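Local coordinates for protein HI1317 (Haemophilus influenzae, PDB 1JOV) that probably interconverts the alpha and beta anomers of glucose 6-phosphate, at residues D53-S58 and G71-C76; Y152-D157 and K207-T212. All coordinates share one frame; numbering follows the deposited sequence.

Contact 1. Residues D53-S58 and G71-C76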
# COMPACT_ATOMS: atom_id res chain seq x y z
N ASP A 53 -9.57 8.02 7.62
CA ASP A 53 -8.39 7.23 7.41
C ASP A 53 -7.80 7.58 6.02
O ASP A 53 -8.55 7.80 5.07
CB ASP A 53 -8.74 5.73 7.47
CG ASP A 53 -7.60 4.73 7.71
OD1 ASP A 53 -6.48 5.00 7.24
OD2 ASP A 53 -7.84 3.70 8.38
N VAL A 54 -6.48 7.61 5.89
CA VAL A 54 -5.84 7.82 4.59
C VAL A 54 -5.92 6.59 3.71
O VAL A 54 -5.94 6.72 2.44
CB VAL A 54 -4.38 8.28 4.74
CG1 VAL A 54 -3.72 8.34 3.40
CG2 VAL A 54 -4.35 9.66 5.37
N LEU A 55 -5.94 5.39 4.32
CA LEU A 55 -5.94 4.18 3.53
C LEU A 55 -7.32 3.48 3.52
O LEU A 55 -8.10 3.59 4.51
CB LEU A 55 -4.93 3.21 4.13
CG LEU A 55 -3.50 3.75 4.05
CD1 LEU A 55 -2.61 2.78 4.78
CD2 LEU A 55 -3.02 3.87 2.62
N TRP A 56 -7.59 2.76 2.48
CA TRP A 56 -8.83 2.02 2.45
C TRP A 56 -8.62 0.56 2.72
O TRP A 56 -7.62 -0.08 2.26
CB TRP A 56 -9.46 2.23 1.04
CG TRP A 56 -10.69 1.43 0.74
CD1 TRP A 56 -12.02 1.92 0.86
CD2 TRP A 56 -10.79 0.18 0.10
NE1 TRP A 56 -12.90 0.95 0.46
CE2 TRP A 56 -12.19 -0.12 -0.04
CE3 TRP A 56 -9.87 -0.78 -0.29
CZ2 TRP A 56 -12.64 -1.31 -0.57
CZ3 TRP A 56 -10.31 -2.00 -0.80
CH2 TRP A 56 -11.70 -2.24 -0.99
N LEU A 57 -9.57 -0.01 3.46
CA LEU A 57 -9.54 -1.44 3.81
C LEU A 57 -10.95 -1.95 3.49
O LEU A 57 -11.92 -1.32 3.93
CB LEU A 57 -9.28 -1.69 5.28
CG LEU A 57 -9.33 -3.12 5.75
CD1 LEU A 57 -8.22 -3.96 5.03
CD2 LEU A 57 -9.05 -3.10 7.27
N SER A 58 -11.04 -3.06 2.75
CA SER A 58 -12.37 -3.63 2.39
C SER A 58 -13.24 -3.89 3.60
O SER A 58 -12.77 -4.43 4.63
CB SER A 58 -12.20 -4.95 1.68
OG SER A 58 -13.48 -5.55 1.53
N GLY A 71 -6.76 -4.18 0.65
CA GLY A 71 -6.70 -2.81 1.15
C GLY A 71 -5.38 -2.41 1.76
O GLY A 71 -4.48 -3.25 1.84
N GLY A 72 -5.18 -1.18 2.20
CA GLY A 72 -3.88 -0.87 2.80
C GLY A 72 -2.74 -0.82 1.78
O GLY A 72 -2.92 -0.33 0.66
N VAL A 73 -1.55 -1.34 2.16
CA VAL A 73 -0.43 -1.28 1.23
C VAL A 73 0.19 -2.63 1.10
O VAL A 73 1.16 -2.99 1.68
CB VAL A 73 0.65 -0.27 1.76
CG1 VAL A 73 1.72 -0.13 0.69
CG2 VAL A 73 -0.01 1.03 2.07
N PRO A 74 -0.42 -3.52 0.31
CA PRO A 74 0.12 -4.86 0.09
C PRO A 74 1.49 -4.70 -0.60
O PRO A 74 1.70 -3.81 -1.45
CB PRO A 74 -0.81 -5.52 -0.98
CG PRO A 74 -2.07 -4.63 -0.95
CD PRO A 74 -1.63 -3.16 -0.47
N ILE A 75 2.37 -5.58 -0.26
CA ILE A 75 3.71 -5.65 -0.85
C ILE A 75 3.71 -6.71 -1.94
O ILE A 75 3.49 -7.89 -1.58
CB ILE A 75 4.72 -6.06 0.29
CG1 ILE A 75 4.73 -5.12 1.55
CG2 ILE A 75 6.16 -6.26 -0.25
CD1 ILE A 75 5.13 -3.77 1.13
N CYS A 76 3.77 -6.28 -3.20
CA CYS A 76 3.84 -7.28 -4.29
C CYS A 76 5.30 -7.61 -4.55
O CYS A 76 6.06 -6.66 -4.84
CB CYS A 76 3.19 -6.67 -5.53
SG CYS A 76 1.55 -6.00 -5.17

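Contact 2. Residues Y152-D157 and K207-T212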
# COMPACT_ATOMS: atom_id res chain seq x y z
N TYR A 152 -3.78 1.39 -1.46
CA TYR A 152 -5.22 1.68 -1.62
C TYR A 152 -5.55 2.89 -0.82
O TYR A 152 -5.54 2.89 0.45
CB TYR A 152 -6.16 0.52 -1.14
CG TYR A 152 -6.11 -0.76 -1.83
CD1 TYR A 152 -5.03 -1.64 -1.71
CD2 TYR A 152 -7.23 -1.21 -2.50
CE1 TYR A 152 -5.03 -2.91 -2.39
CE2 TYR A 152 -7.24 -2.42 -3.15
CZ TYR A 152 -6.19 -3.29 -3.08
OH TYR A 152 -6.25 -4.52 -3.71
N PHE A 153 -5.85 3.97 -1.57
CA PHE A 153 -6.17 5.24 -0.89
C PHE A 153 -7.68 5.36 -0.68
O PHE A 153 -8.48 4.87 -1.47
CB PHE A 153 -5.69 6.44 -1.68
CG PHE A 153 -4.24 6.49 -1.81
CD1 PHE A 153 -3.48 6.96 -0.77
CD2 PHE A 153 -3.65 6.02 -2.95
CE1 PHE A 153 -2.04 6.96 -0.89
CE2 PHE A 153 -2.33 5.99 -3.08
CZ PHE A 153 -1.47 6.52 -2.07
N ASN A 154 -8.04 5.85 0.51
CA ASN A 154 -9.41 6.00 0.94
C ASN A 154 -9.93 7.38 0.40
O ASN A 154 -9.35 8.43 0.73
CB ASN A 154 -9.44 5.98 2.48
CG ASN A 154 -10.86 5.94 3.10
OD1 ASN A 154 -11.78 5.30 2.59
ND2 ASN A 154 -11.01 6.59 4.26
N ILE A 155 -11.06 7.37 -0.29
CA ILE A 155 -11.58 8.63 -0.84
C ILE A 155 -13.10 8.72 -0.65
O ILE A 155 -13.75 7.67 -0.48
CB ILE A 155 -11.25 8.68 -2.34
CG1 ILE A 155 -11.73 7.41 -3.01
CG2 ILE A 155 -9.77 8.94 -2.61
CD1 ILE A 155 -11.99 7.49 -4.40
N GLY A 156 -13.65 9.93 -0.71
CA GLY A 156 -15.11 10.10 -0.52
C GLY A 156 -16.00 9.55 -1.61
O GLY A 156 -17.01 8.86 -1.33
N ASP A 157 -15.58 9.73 -2.87
CA ASP A 157 -16.35 9.24 -4.01
C ASP A 157 -15.46 9.20 -5.21
O ASP A 157 -14.84 10.23 -5.55
CB ASP A 157 -17.52 10.18 -4.33
CG ASP A 157 -18.68 9.48 -5.10
OD1 ASP A 157 -18.47 8.42 -5.76
OD2 ASP A 157 -19.86 9.90 -5.09
N LYS A 207 -12.40 15.87 -3.66
CA LYS A 207 -13.33 16.99 -3.49
C LYS A 207 -14.58 16.42 -2.78
O LYS A 207 -15.55 17.14 -2.52
CB LYS A 207 -13.73 17.54 -4.85
CG LYS A 207 -12.70 18.46 -5.50
CD LYS A 207 -13.05 18.72 -6.94
CE LYS A 207 -12.90 17.45 -7.77
NZ LYS A 207 -13.57 17.47 -9.11
N SER A 208 -14.60 15.12 -2.52
CA SER A 208 -15.65 14.59 -1.65
C SER A 208 -15.24 14.70 -0.15
O SER A 208 -15.96 15.27 0.67
CB SER A 208 -16.05 13.17 -2.05
OG SER A 208 -17.03 12.62 -1.20
N PHE A 209 -14.06 14.19 0.22
CA PHE A 209 -13.59 14.38 1.59
C PHE A 209 -12.90 15.75 1.70
O PHE A 209 -12.45 16.17 2.78
CB PHE A 209 -12.51 13.32 1.92
CG PHE A 209 -13.06 11.97 2.29
CD1 PHE A 209 -14.36 11.82 2.67
CD2 PHE A 209 -12.22 10.85 2.33
CE1 PHE A 209 -14.87 10.61 3.01
CE2 PHE A 209 -12.73 9.60 2.69
CZ PHE A 209 -14.04 9.46 3.05
N ASN A 210 -12.79 16.42 0.57
CA ASN A 210 -12.15 17.73 0.54
C ASN A 210 -10.71 17.78 1.12
O ASN A 210 -10.44 18.52 2.07
CB ASN A 210 -13.10 18.79 1.20
CG ASN A 210 -14.48 18.86 0.50
OD1 ASN A 210 -14.57 19.28 -0.65
ND2 ASN A 210 -15.54 18.47 1.21
N ARG A 211 -9.79 17.02 0.55
CA ARG A 211 -8.40 16.98 0.95
C ARG A 211 -7.55 16.58 -0.24
O ARG A 211 -8.08 16.14 -1.27
CB ARG A 211 -8.16 15.97 2.05
CG ARG A 211 -8.35 14.50 1.65
CD ARG A 211 -8.60 13.59 2.87
NE ARG A 211 -8.60 12.15 2.57
CZ ARG A 211 -8.43 11.17 3.47
NH1 ARG A 211 -8.27 11.50 4.76
NH2 ARG A 211 -8.45 9.90 3.10
N THR A 212 -6.23 16.70 -0.13
CA THR A 212 -5.34 16.21 -1.14
C THR A 212 -4.35 15.23 -0.53
O THR A 212 -3.70 15.59 0.44
CB THR A 212 -4.50 17.36 -1.65
OG1 THR A 212 -5.38 18.18 -2.42
CG2 THR A 212 -3.51 16.90 -2.71
O HOH W 1 -9.19 11.18 0.08

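Contact 1. Residues D53-S58 and G71-C76
The carbonyl oxygen of Trp56 is gripped where Gly71 and Gly72 pass beside it, and this is the tight end of the contact. Gly72 N donates to Trp56 O at 2.7 Å, a short backbone bond with an N-H...O angle of 148°, while Gly71 CA stands 3.1 Å from Trp56 O. One residue further on, Leu57 and Gly71 form a single beta bridge. Their CA atoms are 4.1 Å apart, an approach that depends on Gly71 lacking a side chain, since a CB would be driven into Trp56 O and Leu57 CA. With CG anti to the backbone N (chi1 174°), the indole of Trp56 turns its six-membered ring obliquely to Gly71, Trp56 CE3 lying 4.0 Å from Gly71 CA. Packing is looser at Leu55 and Val73, where the side chains cross at a slant and Val73 CG2 faces both methyls of Leu55, with Leu55 CD1 at 4.1 Å. Both side chains are buried and also rest on Thr151. Leu57, by contrast, is partly exposed and leans on Ile69. Ahead of the bridge, Asp53 OD1 accepts from Leu55 N at 3.0 Å, closing an Asx turn. The result is a loop pinned by one bridge inside a galactose mutarotase-like beta fold, with Val73 about 6 Å, side chain to side chain, from His150, a predicted active-site residue.

Contact 2. Residues Y152-D157 and K207-T212
Phe209 lays its ring against the backbone of Ile155 and Gly156. Phe209 CB leads to CG, 3.7 Å from Gly156 N, with CG anti to the carbonyl carbon (chi1 -81°). Along one side of the ring, CD2 and CE2 reach Gly156 N and the carbonyl carbon of Ile155; along the other, CD1 and CE1 run beneath Gly156 CA. At the tip, CZ meets both Gly156 N and CA. Gly156 CA sits over the face of the Phe209 ring, close to the normal through its centroid, in a CH-pi contact. Asn154 ND2, hydrogen-bonded to Asp53 O, comes to the ring edge, 3.8 Å from Phe209 CE2. Phe209 CD2 also lies over a guanidinium face of Arg211, whose NH2 donates to Asn154 O at 2.9 Å. A water accepts from Arg211 NE and donates to that same oxygen. Beside the ring, Ser208 OG packs 3.2 Å from Gly156 CA. Asp206 braces the turn and joins it to the other segment, OD1 taking the amides of Ser208 and Phe209 and OD2 that of Gly156. The contact thus joins the end of strand 145-154, neighbour of strand 244-251, to the bulged turn between strands 201-206 and 211-218 of the eight-stranded sheet.

How the contacts relate
After the N-terminal five-stranded sheet ends with strand 41-47, the chain enters a long loop. Contact 1 closes the part of it between residues 58 and 71, which holds no helix or strand, just before strand 75-76. Contact 2 opens later, leaving from the end of strand 145-154 and closing an excursion of 49 residues, 24 of them in strands, at the start of strand 211-218. The two closures follow in series, neither enclosing the other. They nevertheless touch: Gly72 O lies 2.9 Å from Tyr152 N, a probable hydrogen bond from the loop before strand 75-76 to strand 145-154, and Leu55 packs on Tyr152 and Asn154. Together they link the irregular loop, the seven-stranded sheet and the eight-stranded sheet.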